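V-type ATP synthase alpha chain (Nanoarchaeum equitans Kin4-M, PDB 5BN3) is subunit A of an archaeal V-type ATP synthase, an alpha/beta-family protein with a P-loop-type nucleotide-binding domain and bound ADP. Local coordinates at residues A[108-118]-A[157-168]. Sequence-based numbering, arbitrary orientation.
Sequences LDRKKVWEFIP and IYEGNFTIEETI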
# COMPACT_ATOMS: atom_id res chain seq x y z
N LEU A 108 31.16 17.99 -34.14
CA LEU A 108 32.19 19.03 -34.12
C LEU A 108 32.18 19.85 -35.41
O LEU A 108 32.08 19.30 -36.51
CB LEU A 108 33.57 18.40 -33.91
CG LEU A 108 33.68 17.51 -32.66
CD1 LEU A 108 35.04 16.83 -32.59
CD2 LEU A 108 33.45 18.34 -31.42
N ASP A 109 32.28 21.17 -35.27
CA ASP A 109 32.30 22.10 -36.40
C ASP A 109 33.41 21.73 -37.38
O ASP A 109 34.58 21.65 -37.00
CB ASP A 109 32.47 23.54 -35.90
CG ASP A 109 32.12 24.58 -36.95
OD1 ASP A 109 32.45 24.39 -38.14
OD2 ASP A 109 31.51 25.61 -36.59
N ARG A 110 33.04 21.50 -38.64
CA ARG A 110 33.97 21.01 -39.65
C ARG A 110 34.71 22.12 -40.39
O ARG A 110 35.59 21.85 -41.21
CB ARG A 110 33.22 20.14 -40.67
CG ARG A 110 32.66 18.83 -40.12
CD ARG A 110 33.78 17.92 -39.65
NE ARG A 110 33.34 16.53 -39.50
CZ ARG A 110 32.91 15.99 -38.36
NH1 ARG A 110 32.86 16.73 -37.25
NH2 ARG A 110 32.54 14.72 -38.32
N LYS A 111 34.37 23.37 -40.09
CA LYS A 111 34.95 24.51 -40.79
C LYS A 111 35.81 25.40 -39.90
O LYS A 111 36.67 26.13 -40.38
CB LYS A 111 33.85 25.34 -41.46
CG LYS A 111 33.22 24.67 -42.66
CD LYS A 111 32.04 25.46 -43.20
CE LYS A 111 31.57 24.89 -44.52
NZ LYS A 111 32.63 24.97 -45.56
N LYS A 112 35.56 25.34 -38.59
CA LYS A 112 36.36 26.08 -37.62
C LYS A 112 37.84 25.74 -37.75
O LYS A 112 38.21 24.56 -37.83
CB LYS A 112 35.87 25.78 -36.20
CG LYS A 112 36.82 26.23 -35.10
CD LYS A 112 36.70 27.72 -34.80
CE LYS A 112 37.73 28.13 -33.75
NZ LYS A 112 37.54 29.54 -33.30
N VAL A 113 38.69 26.76 -37.78
CA VAL A 113 40.12 26.56 -37.94
C VAL A 113 40.85 26.61 -36.60
O VAL A 113 40.81 27.62 -35.90
CB VAL A 113 40.74 27.60 -38.91
CG1 VAL A 113 42.24 27.41 -38.99
CG2 VAL A 113 40.12 27.46 -40.29
N TRP A 114 41.53 25.52 -36.25
CA TRP A 114 42.23 25.43 -34.98
C TRP A 114 43.74 25.57 -35.16
O TRP A 114 44.27 25.26 -36.22
CB TRP A 114 41.93 24.09 -34.31
CG TRP A 114 40.48 23.86 -34.08
CD1 TRP A 114 39.64 23.07 -34.82
CD2 TRP A 114 39.68 24.43 -33.04
NE1 TRP A 114 38.37 23.12 -34.29
CE2 TRP A 114 38.37 23.95 -33.20
CE3 TRP A 114 39.96 25.31 -31.98
CZ2 TRP A 114 37.33 24.31 -32.34
CZ3 TRP A 114 38.94 25.67 -31.14
CH2 TRP A 114 37.64 25.17 -31.32
N GLU A 115 44.42 26.05 -34.12
CA GLU A 115 45.89 26.09 -34.15
C GLU A 115 46.46 24.95 -33.31
O GLU A 115 46.34 24.94 -32.08
CB GLU A 115 46.41 27.44 -33.65
CG GLU A 115 47.93 27.56 -33.73
CD GLU A 115 48.42 28.99 -33.59
OE1 GLU A 115 48.89 29.56 -34.60
OE2 GLU A 115 48.36 29.54 -32.47
N PHE A 116 47.10 24.00 -33.98
CA PHE A 116 47.67 22.83 -33.33
C PHE A 116 49.17 23.00 -33.08
O PHE A 116 49.95 23.22 -34.01
CB PHE A 116 47.41 21.59 -34.18
CG PHE A 116 48.06 20.34 -33.65
CD1 PHE A 116 47.59 19.74 -32.49
CD2 PHE A 116 49.12 19.76 -34.32
CE1 PHE A 116 48.18 18.58 -32.01
CE2 PHE A 116 49.72 18.61 -33.84
CZ PHE A 116 49.25 18.02 -32.69
N ILE A 117 49.58 22.89 -31.81
CA ILE A 117 50.98 22.97 -31.43
C ILE A 117 51.46 21.60 -30.95
O ILE A 117 51.03 21.13 -29.89
CB ILE A 117 51.20 24.01 -30.32
CG1 ILE A 117 50.73 25.40 -30.78
CG2 ILE A 117 52.66 24.06 -29.90
CD1 ILE A 117 50.78 26.46 -29.69
N PRO A 118 52.35 20.95 -31.72
CA PRO A 118 52.80 19.59 -31.40
C PRO A 118 53.65 19.52 -30.14
O PRO A 118 54.33 20.50 -29.80
CB PRO A 118 53.64 19.20 -32.63
CG PRO A 118 54.14 20.50 -33.16
CD PRO A 118 53.03 21.49 -32.91
N ILE A 157 54.50 14.48 -38.34
CA ILE A 157 53.66 15.30 -37.47
C ILE A 157 53.73 16.77 -37.86
O ILE A 157 54.81 17.33 -38.04
CB ILE A 157 53.98 15.10 -35.97
CG1 ILE A 157 53.05 15.95 -35.10
CG2 ILE A 157 55.44 15.41 -35.67
CD1 ILE A 157 53.20 15.71 -33.61
N TYR A 158 52.56 17.38 -38.01
CA TYR A 158 52.48 18.74 -38.53
C TYR A 158 52.20 19.77 -37.43
O TYR A 158 52.03 19.42 -36.26
CB TYR A 158 51.41 18.82 -39.62
CG TYR A 158 51.61 17.78 -40.69
CD1 TYR A 158 52.84 17.61 -41.31
CD2 TYR A 158 50.57 16.94 -41.07
CE1 TYR A 158 53.03 16.66 -42.28
CE2 TYR A 158 50.75 15.98 -42.05
CZ TYR A 158 51.98 15.85 -42.65
OH TYR A 158 52.17 14.90 -43.62
N GLU A 159 52.16 21.04 -37.83
CA GLU A 159 51.98 22.14 -36.89
C GLU A 159 51.27 23.28 -37.60
O GLU A 159 51.49 23.51 -38.78
CB GLU A 159 53.35 22.62 -36.39
CG GLU A 159 53.34 23.98 -35.70
CD GLU A 159 54.72 24.43 -35.28
OE1 GLU A 159 55.71 24.03 -35.93
OE2 GLU A 159 54.82 25.18 -34.28
N GLY A 160 50.39 23.97 -36.87
CA GLY A 160 49.76 25.17 -37.41
C GLY A 160 48.25 25.12 -37.43
O GLY A 160 47.62 24.55 -36.54
N ASN A 161 47.67 25.72 -38.46
CA ASN A 161 46.22 25.86 -38.55
C ASN A 161 45.55 24.73 -39.32
O ASN A 161 45.89 24.48 -40.48
CB ASN A 161 45.87 27.22 -39.14
CG ASN A 161 46.47 28.37 -38.35
OD1 ASN A 161 45.97 28.74 -37.29
ND2 ASN A 161 47.56 28.93 -38.86
N PHE A 162 44.61 24.05 -38.67
CA PHE A 162 43.92 22.91 -39.26
C PHE A 162 42.44 22.91 -38.89
O PHE A 162 42.04 23.48 -37.88
CB PHE A 162 44.53 21.59 -38.78
CG PHE A 162 45.99 21.45 -39.07
CD1 PHE A 162 46.94 21.90 -38.16
CD2 PHE A 162 46.43 20.85 -40.24
CE1 PHE A 162 48.29 21.77 -38.42
CE2 PHE A 162 47.78 20.72 -40.51
CZ PHE A 162 48.71 21.17 -39.60
N THR A 163 41.62 22.26 -39.72
CA THR A 163 40.24 21.97 -39.36
C THR A 163 40.18 20.55 -38.82
O THR A 163 41.17 19.82 -38.89
CB THR A 163 39.26 22.14 -40.55
OG1 THR A 163 39.52 21.13 -41.53
CG2 THR A 163 39.43 23.51 -41.18
N ILE A 164 39.02 20.16 -38.29
CA ILE A 164 38.90 18.91 -37.53
C ILE A 164 39.17 17.62 -38.32
O ILE A 164 39.65 16.64 -37.77
CB ILE A 164 37.53 18.85 -36.80
CG1 ILE A 164 37.72 18.58 -35.31
CG2 ILE A 164 36.60 17.81 -37.42
CD1 ILE A 164 38.41 19.70 -34.57
N GLU A 165 38.88 17.64 -39.62
CA GLU A 165 39.00 16.43 -40.43
C GLU A 165 40.38 16.26 -41.06
O GLU A 165 40.63 15.29 -41.78
CB GLU A 165 37.92 16.40 -41.53
CG GLU A 165 36.55 15.92 -41.06
CD GLU A 165 36.42 14.41 -41.03
OE1 GLU A 165 37.45 13.72 -40.87
OE2 GLU A 165 35.29 13.91 -41.18
N GLU A 166 41.28 17.20 -40.78
CA GLU A 166 42.61 17.18 -41.38
C GLU A 166 43.62 16.35 -40.58
O GLU A 166 43.61 16.37 -39.34
CB GLU A 166 43.13 18.60 -41.59
CG GLU A 166 42.34 19.39 -42.61
CD GLU A 166 42.95 20.74 -42.94
OE1 GLU A 166 43.25 21.51 -42.00
OE2 GLU A 166 43.14 21.03 -44.14
N THR A 167 44.48 15.63 -41.29
CA THR A 167 45.55 14.84 -40.68
C THR A 167 46.59 15.76 -40.06
O THR A 167 47.09 16.68 -40.71
CB THR A 167 46.22 13.93 -41.73
OG1 THR A 167 45.23 13.08 -42.33
CG2 THR A 167 47.30 13.07 -41.09
N ILE A 168 46.92 15.52 -38.79
CA ILE A 168 47.92 16.32 -38.08
C ILE A 168 49.17 15.51 -37.79
O ILE A 168 50.20 16.06 -37.40
CB ILE A 168 47.35 16.91 -36.77
CG1 ILE A 168 46.70 15.81 -35.93
CG2 ILE A 168 46.35 18.00 -37.06
CD1 ILE A 168 47.44 15.51 -34.65
O HOH W 1 37.16 22.20 -37.60
O HOH W 2 46.09 31.26 -35.49
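Ile168 lies over one face of the Phe116 ring, its CD1 4.1 Å from the ring centroid and off-centre in a CH-pi contact, while Tyr158 O sits at the ring edge, in plane, 3.4 Å from CE2. Pro118 N lies over the opposite face, offset toward the rim. With CG anti to the backbone N (chi1 175°), the ring is directed toward Tyr158 and Ile168; Leu178, beyond the two segments, also touches Phe116. The Phe162 ring carries Ile168 CG2 over one face and meets Phe116 CB obliquely. At Trp114, Lys112 CG lies over one face, offset toward the rim, and Ile164 CD1 approaches NE1 obliquely at 3.4 Å. Beneath these side chains, strands 114-118 and 160-162 pair antiparallel: Trp114 and Phe162 exchange two backbone hydrogen bonds, as do Phe116 and Gly160. Past the strands, a water accepts from Ile164 N (2.8 Å) and lies close to Asp109 O and Lys112 O. Arg110 NE makes a long salt bridge to Glu165 OE2 (3.7 Å), guanidinium and carboxylate planes 85° apart and so not flat together. Four backbone bonds thus set the register of this outermost strand of a barrel-sandwich sheet, apolar packing backs it, and the Arg110-Glu165 pair in the flanking loops is probably secondary to Arg110 NH2-Glu70.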